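Local coordinates for MucR Phosphodiesterase (Pseudomonas aeruginosa, PDB 5M1T), which is a phosphodiesterase of the EAL-domain family, holding two magnesium ions and the ligand C2E in one pocket at the mouth of its barrel, at residues Ile240-Val245 with Asn260-Phe265; Gly182-Asp187 with Glu205-Arg210. One frame throughout, in Å; residues are numbered along the deposited sequence.

Interaction 1 of 2, residues Ile240-Val245 with Asn260-Phe265; sequences IVAEGV and NSLQGF. With MG (magnesium ion), chain E; C2E (9,9'-[(2R,3R,3aS,5S,7aR,9R,10R,10aS,12S,14aR)-3,5,10,12-tetrahydroxy-5,12-dioxidooctahydro-2H,7H-difuro[3,2-d:3',2'-j][1,3,7,9,2,8]tetraoxadiphosphacyclododecine-2,9-diyl]bis(2-amino-1,9-dihydro-6H-purin-6-one)), chain C.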
loop_
_atom_site.group_PDB
_atom_site.type_symbol
_atom_site.label_atom_id
_atom_site.label_comp_id
_atom_site.label_asym_id
_atom_site.label_seq_id
_atom_site.Cartn_x
_atom_site.Cartn_y
_atom_site.Cartn_z
ATOM N N ILE A 240 -13.010 15.091 17.333
ATOM C CA ILE A 240 -11.693 15.041 17.958
ATOM C C ILE A 240 -11.638 14.074 19.170
ATOM O O ILE A 240 -12.475 14.144 20.075
ATOM C CB ILE A 240 -11.277 16.448 18.422
ATOM C CG1 ILE A 240 -11.226 17.385 17.231
ATOM C CG2 ILE A 240 -9.919 16.422 19.099
ATOM C CD1 ILE A 240 -10.289 16.915 16.141
ATOM N N VAL A 241 -10.660 13.172 19.161
ATOM C CA VAL A 241 -10.439 12.281 20.275
ATOM C C VAL A 241 -9.151 12.698 20.955
ATOM O O VAL A 241 -8.079 12.800 20.296
ATOM C CB VAL A 241 -10.294 10.816 19.810
ATOM C CG1 VAL A 241 -10.163 9.886 21.009
ATOM C CG2 VAL A 241 -11.470 10.372 18.964
ATOM N N ALA A 242 -9.217 12.912 22.264
ATOM C CA ALA A 242 -7.991 13.129 23.022
ATOM C C ALA A 242 -7.552 11.799 23.578
ATOM O O ALA A 242 -8.339 11.097 24.199
ATOM C CB ALA A 242 -8.180 14.121 24.143
ATOM N N GLU A 243 -6.292 11.470 23.378
ATOM C CA GLU A 243 -5.738 10.168 23.753
ATOM C C GLU A 243 -4.657 10.358 24.821
ATOM O O GLU A 243 -3.963 11.351 24.823
ATOM C CB GLU A 243 -5.238 9.478 22.467
ATOM C CG GLU A 243 -4.190 8.424 22.623
ATOM C CD GLU A 243 -3.613 8.007 21.271
ATOM O OE1 GLU A 243 -2.407 8.342 20.983
ATOM O OE2 GLU A 243 -4.391 7.390 20.505
ATOM N N GLY A 244 -4.544 9.426 25.762
ATOM C CA GLY A 244 -3.547 9.517 26.821
ATOM C C GLY A 244 -4.016 10.281 28.057
ATOM O O GLY A 244 -3.194 10.792 28.812
ATOM N N VAL A 245 -5.320 10.362 28.278
ATOM C CA VAL A 245 -5.840 11.119 29.409
ATOM C C VAL A 245 -5.599 10.327 30.671
ATOM O O VAL A 245 -6.207 9.263 30.873
ATOM C CB VAL A 245 -7.350 11.404 29.230
ATOM C CG1 VAL A 245 -7.934 12.181 30.414
ATOM C CG2 VAL A 245 -7.575 12.176 27.927
ATOM N N ASN A 260 -14.510 15.888 21.622
ATOM C CA ASN A 260 -15.734 15.115 21.539
ATOM C C ASN A 260 -15.600 13.914 22.454
ATOM O O ASN A 260 -16.486 13.653 23.276
ATOM C CB ASN A 260 -16.032 14.726 20.086
ATOM C CG ASN A 260 -16.144 15.958 19.181
ATOM O OD1 ASN A 260 -15.179 16.374 18.502
ATOM N ND2 ASN A 260 -17.316 16.596 19.218
ATOM N N SER A 261 -14.465 13.228 22.363
ATOM C CA SER A 261 -14.259 12.013 23.110
ATOM C C SER A 261 -12.838 11.881 23.642
ATOM O O SER A 261 -11.895 12.532 23.155
ATOM C CB SER A 261 -14.639 10.800 22.259
ATOM O OG SER A 261 -13.950 10.782 21.024
ATOM N N LEU A 262 -12.714 11.080 24.701
ATOM C CA LEU A 262 -11.463 10.920 25.414
ATOM C C LEU A 262 -11.112 9.445 25.497
ATOM O O LEU A 262 -11.999 8.583 25.569
ATOM C CB LEU A 262 -11.557 11.479 26.838
ATOM C CG LEU A 262 -12.116 12.893 27.065
ATOM C CD1 LEU A 262 -12.072 13.208 28.553
ATOM C CD2 LEU A 262 -11.330 13.953 26.320
ATOM N N GLN A 263 -9.813 9.186 25.530
ATOM C CA GLN A 263 -9.283 7.848 25.714
ATOM C C GLN A 263 -8.060 7.953 26.624
ATOM O O GLN A 263 -7.242 8.881 26.502
ATOM C CB GLN A 263 -8.897 7.321 24.361
ATOM C CG GLN A 263 -8.581 5.892 24.310
ATOM C CD GLN A 263 -8.309 5.430 22.895
ATOM O OE1 GLN A 263 -8.867 5.971 21.922
ATOM N NE2 GLN A 263 -7.473 4.399 22.773
ATOM N N GLY A 264 -7.975 7.067 27.607
ATOM C CA GLY A 264 -6.832 7.122 28.498
ATOM C C GLY A 264 -7.015 6.280 29.725
ATOM O O GLY A 264 -8.143 5.841 30.030
ATOM N N PHE A 265 -5.900 6.067 30.431
ATOM C CA PHE A 265 -5.887 5.269 31.649
ATOM C C PHE A 265 -6.890 5.751 32.716
ATOM O O PHE A 265 -7.455 4.948 33.421
ATOM C CB PHE A 265 -4.501 5.221 32.261
ATOM C CG PHE A 265 -3.516 4.413 31.479
ATOM C CD1 PHE A 265 -3.877 3.760 30.316
ATOM C CD2 PHE A 265 -2.225 4.277 31.936
ATOM C CE1 PHE A 265 -2.982 3.001 29.629
ATOM C CE2 PHE A 265 -1.319 3.536 31.236
ATOM C CZ PHE A 265 -1.709 2.901 30.074
HETATM MG MG MG E . -2.662 7.402 18.686
HETATM P P1 C2E C . -1.710 4.028 19.253
HETATM O O2P C2E C . -2.539 3.748 18.030
HETATM O O1P C2E C . -1.415 5.491 19.513
HETATM O "O5'" C2E C . -2.483 3.397 20.498
HETATM C "C5'" C2E C . -2.587 4.098 21.718
HETATM C "C4'" C2E C . -1.460 3.729 22.656
HETATM O "O4'" C2E C . -1.512 4.613 23.792
HETATM C "C3'" C2E C . -1.598 2.320 23.207
HETATM O "O3'" C2E C . -0.294 1.790 23.438
HETATM C "C2'" C2E C . -2.291 2.513 24.538
HETATM O "O2'" C2E C . -2.024 1.465 25.471
HETATM C "C1'" C2E C . -1.641 3.819 24.973
HETATM N N9 C2E C . -2.416 4.570 25.960
HETATM C C8 C2E C . -3.745 4.763 25.972
HETATM N N7 C2E C . -4.095 5.519 27.035
HETATM C C5 C2E C . -2.973 5.826 27.702
HETATM C C6 C2E C . -2.638 6.593 28.906
HETATM O O6 C2E C . -3.541 7.166 29.555
HETATM N N1 C2E C . -1.343 6.655 29.257
HETATM C C2 C2E C . -0.367 6.037 28.552
HETATM N N2 C2E C . 0.919 6.130 28.959
HETATM N N3 C2E C . -0.608 5.328 27.434
HETATM C C4 C2E C . -1.870 5.192 26.987
HETATM P P11 C2E C . 0.083 0.304 22.953
HETATM O O21 C2E C . -1.090 -0.614 23.259
HETATM O O11 C2E C . 1.300 -0.145 23.689
HETATM O O5A C2E C . 0.309 0.372 21.372
HETATM C C5A C2E C . 1.339 1.226 20.864
HETATM C C4A C2E C . 1.174 1.388 19.369
HETATM O O4A C2E C . 1.219 0.123 18.717
HETATM C C3A C2E C . -0.176 1.933 18.982
HETATM O O3A C2E C . -0.258 3.340 19.130
HETATM C C2A C2E C . -0.309 1.491 17.548
HETATM O O2A C2E C . 0.416 2.341 16.670
HETATM C C1A C2E C . 0.377 0.148 17.559
HETATM N N91 C2E C . -0.634 -0.948 17.594
HETATM C C81 C2E C . -1.267 -1.483 18.659
HETATM N N71 C2E C . -2.093 -2.492 18.271
HETATM C C51 C2E C . -1.977 -2.594 16.936
HETATM C C61 C2E C . -2.561 -3.434 15.875
HETATM O O61 C2E C . -3.405 -4.311 16.158
HETATM N N11 C2E C . -2.167 -3.212 14.609
HETATM C C21 C2E C . -1.271 -2.251 14.297
HETATM N N21 C2E C . -0.913 -2.073 13.014
HETATM N N31 C2E C . -0.693 -1.441 15.211
HETATM C C41 C2E C . -1.024 -1.575 16.508
HETATM O O HOH W 1 -0.751 8.129 19.532
#
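Asn260 turns its flat carboxamide back on Ile240, whose backbone N reaches OD1 at 2.8 Å along a nearly straight bond (173°), tilted somewhat from the carbonyl plane. With CG beside its own backbone N (chi1 -58°), the short amide adds a side-chain rung just before strand 261-263 begins. At the far end, one face of the Phe265 ring lies over a base of C2E, whose C6 sits 3.4 Å above the ring plane, offset toward the rim. Arg269 adds a cation-pi contact, and Phe265 N reaches C2E O6 in a straight bond of 2.7 Å.

Between these ends strands 240-243 and 261-263 run parallel. Ala242 is gripped twice: its N bonds Ser261 O, and its O takes Gln263 N at 2.8 Å. Gln263 O then receives Val245 N, with a weaker bond from Gly244 N. Gly264, lacking a side chain, lets its CA come within 3.3 Å of Val245 O.

The side chains sort by face. Small Ala242 admits Leu262, Ala242 CB lying 3.8 Å from Leu262 CD2, and Leu254 of helix 248-257 packs against both. On the other face Val241 CG2 abuts Ser261 OG, while the extended Gln263 sends its amide to Glu65, Gln51 and Lys207. Glu243, with CG anti to its backbone N (chi1 157°), stretches away from this pairing so that OE1 and OE2 each lie 2.5 Å from a magnesium ion that also binds C2E O1P.

The chemistry implies a division of labour: backbone bonds and the apolar face fix the two strand ends, from which Glu243 holds the metal through both oxygens while Phe265 grips the ligand base by ring face and backbone N-H.

Interaction 2 of 2, residues Gly182-Asp187 with Glu205-Arg210; sequences GISIDD and ELKIDR. With MG (magnesium ion), chain E; MG (magnesium ion), chain D; C2E (9,9'-[(2R,3R,3aS,5S,7aR,9R,10R,10aS,12S,14aR)-3,5,10,12-tetrahydroxy-5,12-dioxidooctahydro-2H,7H-difuro[3,2-d:3',2'-j][1,3,7,9,2,8]tetraoxadiphosphacyclododecine-2,9-diyl]bis(2-amino-1,9-dihydro-6H-purin-6-one)), chain C.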
loop_
_atom_site.group_PDB
_atom_site.type_symbol
_atom_site.label_atom_id
_atom_site.label_comp_id
_atom_site.label_asym_id
_atom_site.label_seq_id
_atom_site.Cartn_x
_atom_site.Cartn_y
_atom_site.Cartn_z
ATOM N N GLY A 182 -15.612 3.724 9.029
ATOM C CA GLY A 182 -15.151 5.004 9.582
ATOM C C GLY A 182 -13.633 5.124 9.421
ATOM O O GLY A 182 -12.920 4.129 9.574
ATOM N N ILE A 183 -13.148 6.333 9.139
ATOM C CA ILE A 183 -11.710 6.576 8.976
ATOM C C ILE A 183 -11.201 7.598 10.001
ATOM O O ILE A 183 -11.684 8.721 10.052
ATOM C CB ILE A 183 -11.372 7.119 7.572
ATOM C CG1 ILE A 183 -11.879 6.187 6.479
ATOM C CG2 ILE A 183 -9.882 7.415 7.449
ATOM C CD1 ILE A 183 -11.176 4.858 6.480
ATOM N N SER A 184 -10.218 7.189 10.795
ATOM C CA SER A 184 -9.609 8.041 11.806
ATOM C C SER A 184 -8.142 8.324 11.467
ATOM O O SER A 184 -7.399 7.420 11.032
ATOM C CB SER A 184 -9.726 7.352 13.172
ATOM O OG SER A 184 -9.112 8.131 14.194
ATOM N N ILE A 185 -7.728 9.580 11.613
ATOM C CA ILE A 185 -6.307 9.943 11.468
ATOM C C ILE A 185 -5.645 9.968 12.844
ATOM O O ILE A 185 -5.907 10.842 13.667
ATOM C CB ILE A 185 -6.117 11.307 10.804
ATOM C CG1 ILE A 185 -6.891 11.412 9.499
ATOM C CG2 ILE A 185 -4.640 11.598 10.547
ATOM C CD1 ILE A 185 -6.535 10.416 8.425
ATOM N N ASP A 186 -4.771 9.008 13.070
ATOM C CA ASP A 186 -4.203 8.734 14.375
ATOM C C ASP A 186 -2.907 9.564 14.633
ATOM O O ASP A 186 -2.316 10.133 13.702
ATOM C CB ASP A 186 -3.842 7.232 14.397
ATOM C CG ASP A 186 -3.734 6.660 15.793
ATOM O OD1 ASP A 186 -3.890 7.414 16.811
ATOM O OD2 ASP A 186 -3.496 5.430 15.835
ATOM N N ASP A 187 -2.452 9.583 15.876
ATOM C CA ASP A 187 -1.200 10.275 16.241
ATOM C C ASP A 187 -1.094 11.685 15.652
ATOM O O ASP A 187 -0.025 12.130 15.216
ATOM C CB ASP A 187 0.030 9.455 15.827
ATOM C CG ASP A 187 0.101 8.090 16.525
ATOM O OD1 ASP A 187 -0.682 7.804 17.479
ATOM O OD2 ASP A 187 0.969 7.303 16.090
ATOM N N GLU A 205 -12.620 11.444 12.023
ATOM C CA GLU A 205 -12.050 11.901 13.297
ATOM C C GLU A 205 -10.528 12.077 13.245
ATOM O O GLU A 205 -9.839 11.407 12.478
ATOM C CB GLU A 205 -12.451 10.957 14.443
ATOM C CG GLU A 205 -11.824 9.607 14.376
ATOM C CD GLU A 205 -12.069 8.697 15.596
ATOM O OE1 GLU A 205 -13.192 8.690 16.197
ATOM O OE2 GLU A 205 -11.102 7.947 15.925
ATOM N N LEU A 206 -10.038 13.024 14.044
ATOM C CA LEU A 206 -8.638 13.107 14.349
ATOM C C LEU A 206 -8.420 12.681 15.784
ATOM O O LEU A 206 -9.234 13.007 16.661
ATOM C CB LEU A 206 -8.110 14.510 14.155
ATOM C CG LEU A 206 -8.454 15.256 12.874
ATOM C CD1 LEU A 206 -7.852 16.634 13.012
ATOM C CD2 LEU A 206 -7.922 14.553 11.625
ATOM N N LYS A 207 -7.299 11.982 16.010
ATOM C CA LYS A 207 -6.888 11.569 17.366
ATOM C C LYS A 207 -5.614 12.306 17.775
ATOM O O LYS A 207 -4.526 12.028 17.264
ATOM C CB LYS A 207 -6.656 10.070 17.464
ATOM C CG LYS A 207 -7.784 9.256 16.885
ATOM C CD LYS A 207 -7.683 7.795 17.254
ATOM C CE LYS A 207 -8.364 7.483 18.578
ATOM N NZ LYS A 207 -7.953 6.101 19.066
ATOM N N ILE A 208 -5.748 13.211 18.736
ATOM C CA ILE A 208 -4.596 13.954 19.199
ATOM C C ILE A 208 -3.570 13.014 19.833
ATOM O O ILE A 208 -3.939 12.198 20.701
ATOM C CB ILE A 208 -4.965 15.011 20.250
ATOM C CG1 ILE A 208 -6.022 15.975 19.708
ATOM C CG2 ILE A 208 -3.711 15.756 20.635
ATOM C CD1 ILE A 208 -6.747 16.722 20.795
ATOM N N ASP A 209 -2.299 13.138 19.438
ATOM C CA ASP A 209 -1.303 12.190 19.939
ATOM C C ASP A 209 -1.128 12.363 21.435
ATOM O O ASP A 209 -1.095 13.504 21.935
ATOM C CB ASP A 209 0.043 12.361 19.286
ATOM C CG ASP A 209 1.032 11.292 19.739
ATOM O OD1 ASP A 209 0.806 10.101 19.453
ATOM O OD2 ASP A 209 2.008 11.636 20.436
ATOM N N ARG A 210 -1.020 11.240 22.139
ATOM C CA ARG A 210 -0.894 11.246 23.584
ATOM C C ARG A 210 0.284 12.051 24.062
ATOM O O ARG A 210 0.254 12.542 25.175
ATOM C CB ARG A 210 -0.776 9.834 24.146
ATOM C CG ARG A 210 0.455 9.043 23.706
ATOM C CD ARG A 210 0.421 7.670 24.387
ATOM N NE ARG A 210 1.344 6.629 23.936
ATOM C CZ ARG A 210 1.431 6.122 22.692
ATOM N NH1 ARG A 210 0.733 6.630 21.650
ATOM N NH2 ARG A 210 2.278 5.100 22.470
HETATM MG MG MG E . -2.662 7.402 18.686
HETATM MG MG MG D . -4.446 4.096 17.253
HETATM P P1 C2E C . -1.710 4.028 19.253
HETATM O O2P C2E C . -2.539 3.748 18.030
HETATM O O1P C2E C . -1.415 5.491 19.513
HETATM O "O5'" C2E C . -2.483 3.397 20.498
HETATM C "C5'" C2E C . -2.587 4.098 21.718
HETATM C "C4'" C2E C . -1.460 3.729 22.656
HETATM O "O4'" C2E C . -1.512 4.613 23.792
HETATM C "C3'" C2E C . -1.598 2.320 23.207
HETATM O "O3'" C2E C . -0.294 1.790 23.438
HETATM C "C2'" C2E C . -2.291 2.513 24.538
HETATM O "O2'" C2E C . -2.024 1.465 25.471
HETATM C "C1'" C2E C . -1.641 3.819 24.973
HETATM N N9 C2E C . -2.416 4.570 25.960
HETATM C C8 C2E C . -3.745 4.763 25.972
HETATM N N7 C2E C . -4.095 5.519 27.035
HETATM C C5 C2E C . -2.973 5.826 27.702
HETATM C C6 C2E C . -2.638 6.593 28.906
HETATM O O6 C2E C . -3.541 7.166 29.555
HETATM N N1 C2E C . -1.343 6.655 29.257
HETATM C C2 C2E C . -0.367 6.037 28.552
HETATM N N2 C2E C . 0.919 6.130 28.959
HETATM N N3 C2E C . -0.608 5.328 27.434
HETATM C C4 C2E C . -1.870 5.192 26.987
HETATM P P11 C2E C . 0.083 0.304 22.953
HETATM O O21 C2E C . -1.090 -0.614 23.259
HETATM O O11 C2E C . 1.300 -0.145 23.689
HETATM O O5A C2E C . 0.309 0.372 21.372
HETATM C C5A C2E C . 1.339 1.226 20.864
HETATM C C4A C2E C . 1.174 1.388 19.369
HETATM O O4A C2E C . 1.219 0.123 18.717
HETATM C C3A C2E C . -0.176 1.933 18.982
HETATM O O3A C2E C . -0.258 3.340 19.130
HETATM C C2A C2E C . -0.309 1.491 17.548
HETATM O O2A C2E C . 0.416 2.341 16.670
HETATM C C1A C2E C . 0.377 0.148 17.559
HETATM N N91 C2E C . -0.634 -0.948 17.594
HETATM C C81 C2E C . -1.267 -1.483 18.659
HETATM N N71 C2E C . -2.093 -2.492 18.271
HETATM C C51 C2E C . -1.977 -2.594 16.936
HETATM C C61 C2E C . -2.561 -3.434 15.875
HETATM O O61 C2E C . -3.405 -4.311 16.158
HETATM N N11 C2E C . -2.167 -3.212 14.609
HETATM C C21 C2E C . -1.271 -2.251 14.297
HETATM N N21 C2E C . -0.913 -2.073 13.014
HETATM N N31 C2E C . -0.693 -1.441 15.211
HETATM C C41 C2E C . -1.024 -1.575 16.508
HETATM O O HOH W 2 -4.806 5.260 19.042
HETATM O O HOH W 1 -0.751 8.129 19.532
#
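Backbone hydrogen bonds join Ile185 to both Glu205 and Lys207 in parallel pairing: Ile185 N gives to Glu205 O at 2.9 Å, and Lys207 N returns to Ile185 O. A weak bond from Glu205 N to Ile183 O precedes them.

Among polar side chains, Ser184 OG donates to Glu205 OE2 at 2.6 Å, meeting the anti lone pair of that oxygen, the one away from OE1. Glu205 holds CG between its backbone N and carbonyl carbon (chi1 69°), which swings the carboxylate over to the serine, a residue small enough to receive it; OE1 forms a salt bridge with Lys53. Lys207 lays CG 3.2 Å from Ser184 OG, then bends at its third torsion, and its NZ forms salt bridges with Glu156 and Glu65. Asp187 and Asp209 cross with carboxylate planes 81° apart; the first binds a magnesium ion, and OD2 of the second caps Gly211 N.

The apolar contact is modest: Ile185 and Leu206 lie side by side, with Ile185 CB 3.8 Å from Leu206 CD2.

Metal bonds gather at Asp186 and Asp187. Asp186 bridges two magnesium ions, each 2.2 Å away, one from OD1 and the other from OD2; aspartate suits this because its two oxygens diverge from a short stem. Asp187 N meets OD1 of Asp186 from above the carboxylate plane, and Asp187 OD1 joins the OD1-bound ion at 2.4 Å. Arg210 lays a guanidinium face over C2E O4' and brings NH1 to 3.2 Å from C2E O1P.

In the barrel, strand 153-158 pairs with 182-186 on its other side; Glu156 of that strand, Asn124 of strand 120-124 and Glu65 help complete the site of the ion on Asp186 OD2, and helix 220-236 packs on Ile208 from outside.

How the interactions relate
From the N terminus, interaction 2 comes first: strand 182-188 leads through helix 195-200 to strand 205-208, closing one beta-alpha-beta unit. The chain then passes through helices 210-214 and 220-236 before interaction 1 closes a later unit, strand 239-243 through helix 248-257 to strand 261-263. The two are in series, neither nested nor crossed. Strands 205-208 and 239-243 are neighbours, with Val241 N and O probably bonded to Leu206 O and Ile208 N, so the contacts continue one sheet, their centres about 10 Å apart. Strand 261-263 next meets strand 46-55, tying the last strand to the first, while both contacts reach the same magnesium ion and C2E.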